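Long-range contact in Two-component response regulator yesN (Fusobacterium nucleatum, PDB 3LSG), which probably binds specific DNA sequences as a transcription factor of a two-component system, represented here by its C-terminal AraC-type helix-turn-helix domain: residues K55-A60 with V78-V83. Numbering follows the deposited sequence.
Sequences KRMEKA and VGFEDV
Arg-56, its chain extended from CG to NE, passes over the carbonyl of Val-78 and crosses Phe-80 at a slant. CG, CD and NE all lie close to the carbonyl O of Val-78, with CG 3.2 Å from that O. NE is about as near, but the angle is poor for a hydrogen bond, and its N-H goes instead to the backbone O of Tyr-15, after helix 2-14. Over the centre of the guanidinium, on one face, sits Gly-79 O, 3.8 Å above the plane. The Phe-80 ring is inclined 57° to that plane, and Arg-56 CD stands 4.0 Å from Phe-80 CE2; any cation-pi attraction between the Arg-56 guanidinium and the Phe-80 ring is long-range and at most weak. Val-78 and Gly-79 end helix 71-77 in a Schellman motif, with Gly-79 at positive phi as the C-prime residue. The loop then leads to helix 83-94, probably the recognition helix of the second helix-turn-helix in this AraC-type domain, and the contact joins this loop to helix 48-66, which links the two helix-turn-helix units in AraC-type domains. Met-57, a selenomethionine, bends at chi2 (-54°) and chi3 and brings CE to 3.6 Å from Phe-80 CE2, the ring atom that Arg-56 CD also approaches, the Met-57 and Phe-80 side chains crossing at about a right angle. Val-78 CG1 meets Lys-59 CG at 3.7 Å and reaches Ala-60 CB more loosely. Phe-86 of helix 83-94 packs on both Met-57 and Ala-60.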
ATOM      1  N   LYS A  55       0.852   4.818 -12.395  1.00 21.96           N
ATOM      2  CA  LYS A  55       1.909   4.308 -13.266  1.00 26.21           C
ATOM      3  C   LYS A  55       1.853   2.780 -13.390  1.00 23.73           C
ATOM      4  O   LYS A  55       2.024   2.223 -14.475  1.00 20.56           O
ATOM      5  CB  LYS A  55       3.283   4.768 -12.776  1.00 25.13           C
ATOM      6  CG  LYS A  55       3.455   6.276 -12.837  1.00 36.64           C
ATOM      7  CD  LYS A  55       3.924   6.727 -14.209  1.00 43.61           C
ATOM      8  CE  LYS A  55       5.343   6.225 -14.455  1.00 47.73           C
ATOM      9  NZ  LYS A  55       6.041   6.980 -15.532  1.00 51.95           N
ATOM     10  N   ARG A  56       1.623   2.108 -12.273  1.00 22.44           N
ATOM     11  CA  ARG A  56       1.525   0.657 -12.260  1.00 20.05           C
ATOM     12  C   ARG A  56       0.295   0.115 -13.011  1.00 16.47           C
ATOM     13  O   ARG A  56       0.402  -0.879 -13.728  1.00 16.06           O
ATOM     14  CB  ARG A  56       1.545   0.147 -10.818  1.00 18.00           C
ATOM     15  CG  ARG A  56       2.846   0.510 -10.094  1.00 17.11           C
ATOM     16  CD  ARG A  56       2.835   0.096  -8.629  1.00 16.07           C
ATOM     17  NE  ARG A  56       4.208  -0.084  -8.142  1.00 17.81           N
ATOM     18  CZ  ARG A  56       4.543  -0.136  -6.859  1.00 22.98           C
ATOM     19  NH1 ARG A  56       3.615  -0.012  -5.914  1.00 20.47           N
ATOM     20  NH2 ARG A  56       5.807  -0.316  -6.522  1.00 20.07           N
HETATM   21  N   MSE A  57      -0.854   0.763 -12.843  1.00 19.43           N
HETATM   22  CA  MSE A  57      -2.070   0.356 -13.548  1.00 17.44           C
HETATM   23  C   MSE A  57      -1.951   0.568 -15.061  1.00 18.77           C
HETATM   24  O   MSE A  57      -2.402  -0.255 -15.864  1.00 20.63           O
HETATM   25  CB  MSE A  57      -3.290   1.126 -13.014  1.00 17.21           C
HETATM   26  CG  MSE A  57      -3.677   0.799 -11.566  1.00 20.38           C
HETATM   27 SE   MSE A  57      -3.973  -1.106 -11.212  0.85 31.77          SE
HETATM   28  CE  MSE A  57      -2.177  -1.736 -10.785  1.00 23.97           C
ATOM     29  N   GLU A  58      -1.352   1.686 -15.455  1.00 18.86           N
ATOM     30  CA  GLU A  58      -1.161   1.949 -16.867  1.00 20.16           C
ATOM     31  C   GLU A  58      -0.250   0.900 -17.499  1.00 23.98           C
ATOM     32  O   GLU A  58      -0.521   0.438 -18.601  1.00 23.92           O
ATOM     33  CB  GLU A  58      -0.669   3.383 -17.099  1.00 29.62           C
ATOM     34  CG  GLU A  58      -1.777   4.406 -16.801  1.00 32.45           C
ATOM     35  CD  GLU A  58      -1.324   5.866 -16.791  1.00 37.97           C
ATOM     36  OE1 GLU A  58      -0.103   6.146 -16.773  1.00 35.44           O
ATOM     37  OE2 GLU A  58      -2.214   6.744 -16.785  1.00 37.09           O
ATOM     38  N   LYS A  59       0.799   0.496 -16.787  1.00 19.73           N
ATOM     39  CA  LYS A  59       1.673  -0.564 -17.275  1.00 18.34           C
ATOM     40  C   LYS A  59       0.920  -1.904 -17.289  1.00 16.31           C
ATOM     41  O   LYS A  59       1.068  -2.689 -18.210  1.00 21.07           O
ATOM     42  CB  LYS A  59       2.941  -0.656 -16.427  1.00 21.37           C
ATOM     43  CG  LYS A  59       3.974  -1.680 -16.889  1.00 20.43           C
ATOM     44  CD  LYS A  59       4.336  -1.491 -18.358  1.00 33.11           C
ATOM     45  CE  LYS A  59       5.651  -2.210 -18.708  1.00 37.81           C
ATOM     46  NZ  LYS A  59       6.050  -2.002 -20.129  1.00 45.93           N
ATOM     47  N   ALA A  60       0.078  -2.143 -16.287  1.00 18.62           N
ATOM     48  CA  ALA A  60      -0.697  -3.377 -16.241  1.00 19.96           C
ATOM     49  C   ALA A  60      -1.598  -3.452 -17.468  1.00 22.93           C
ATOM     50  O   ALA A  60      -1.680  -4.483 -18.138  1.00 21.38           O
ATOM     51  CB  ALA A  60      -1.514  -3.435 -14.976  1.00 18.77           C
ATOM     52  N   VAL A  78       4.672  -5.135 -12.378  1.00 20.76           N
ATOM     53  CA  VAL A  78       4.269  -3.755 -12.073  1.00 23.96           C
ATOM     54  C   VAL A  78       4.408  -3.438 -10.590  1.00 26.42           C
ATOM     55  O   VAL A  78       3.803  -2.498 -10.080  1.00 27.87           O
ATOM     56  CB  VAL A  78       2.853  -3.408 -12.602  1.00 22.08           C
ATOM     57  CG1 VAL A  78       2.785  -3.720 -14.093  1.00 25.01           C
ATOM     58  CG2 VAL A  78       1.781  -4.190 -11.843  1.00 18.03           C
ATOM     59  N   GLY A  79       5.219  -4.230  -9.894  1.00 25.62           N
ATOM     60  CA  GLY A  79       5.561  -3.904  -8.523  1.00 23.65           C
ATOM     61  C   GLY A  79       4.651  -4.455  -7.433  1.00 23.91           C
ATOM     62  O   GLY A  79       4.695  -3.956  -6.317  1.00 24.38           O
ATOM     63  N   PHE A  80       3.849  -5.475  -7.739  1.00 19.64           N
ATOM     64  CA  PHE A  80       2.972  -6.093  -6.732  1.00 19.45           C
ATOM     65  C   PHE A  80       3.457  -7.492  -6.384  1.00 25.54           C
ATOM     66  O   PHE A  80       3.553  -8.338  -7.267  1.00 24.58           O
ATOM     67  CB  PHE A  80       1.537  -6.224  -7.259  1.00 14.76           C
ATOM     68  CG  PHE A  80       0.757  -4.954  -7.216  1.00 21.42           C
ATOM     69  CD1 PHE A  80      -0.105  -4.690  -6.160  1.00 27.63           C
ATOM     70  CD2 PHE A  80       0.870  -4.017  -8.236  1.00 19.52           C
ATOM     71  CE1 PHE A  80      -0.844  -3.508  -6.128  1.00 32.19           C
ATOM     72  CE2 PHE A  80       0.141  -2.852  -8.212  1.00 21.28           C
ATOM     73  CZ  PHE A  80      -0.709  -2.585  -7.149  1.00 29.39           C
ATOM     74  N   GLU A  81       3.726  -7.761  -5.107  1.00 20.65           N
ATOM     75  CA  GLU A  81       4.121  -9.113  -4.738  1.00 27.22           C
ATOM     76  C   GLU A  81       2.911 -10.025  -4.554  1.00 24.97           C
ATOM     77  O   GLU A  81       3.034 -11.245  -4.613  1.00 26.35           O
ATOM     78  CB  GLU A  81       5.073  -9.148  -3.519  1.00 28.24           C
ATOM     79  CG  GLU A  81       4.966  -7.995  -2.532  1.00 38.92           C
ATOM     80  CD  GLU A  81       6.100  -8.011  -1.490  1.00 49.80           C
ATOM     81  OE1 GLU A  81       6.101  -7.158  -0.561  1.00 44.66           O
ATOM     82  OE2 GLU A  81       6.990  -8.889  -1.595  1.00 55.81           O
ATOM     83  N   ASP A  82       1.740  -9.425  -4.354  1.00 21.17           N
ATOM     84  CA  ASP A  82       0.518 -10.198  -4.138  1.00 21.78           C
ATOM     85  C   ASP A  82      -0.422 -10.079  -5.333  1.00 21.09           C
ATOM     86  O   ASP A  82      -1.023  -9.028  -5.539  1.00 22.82           O
ATOM     87  CB  ASP A  82      -0.178  -9.709  -2.858  1.00 23.11           C
ATOM     88  CG  ASP A  82      -1.358 -10.591  -2.438  1.00 21.72           C
ATOM     89  OD1 ASP A  82      -1.989 -11.231  -3.303  1.00 29.96           O
ATOM     90  OD2 ASP A  82      -1.653 -10.647  -1.224  1.00 28.24           O
ATOM     91  N   VAL A  83      -0.570 -11.158  -6.106  1.00 17.63           N
ATOM     92  CA  VAL A  83      -1.432 -11.119  -7.297  1.00 23.19           C
ATOM     93  C   VAL A  83      -2.894 -10.772  -6.975  1.00 25.26           C
ATOM     94  O   VAL A  83      -3.562 -10.123  -7.753  1.00 21.29           O
ATOM     95  CB  VAL A  83      -1.374 -12.436  -8.103  1.00 15.55           C
ATOM     96  CG1 VAL A  83      -1.813 -13.625  -7.253  1.00 19.79           C
ATOM     97  CG2 VAL A  83      -2.229 -12.346  -9.355  1.00 21.73           C
TER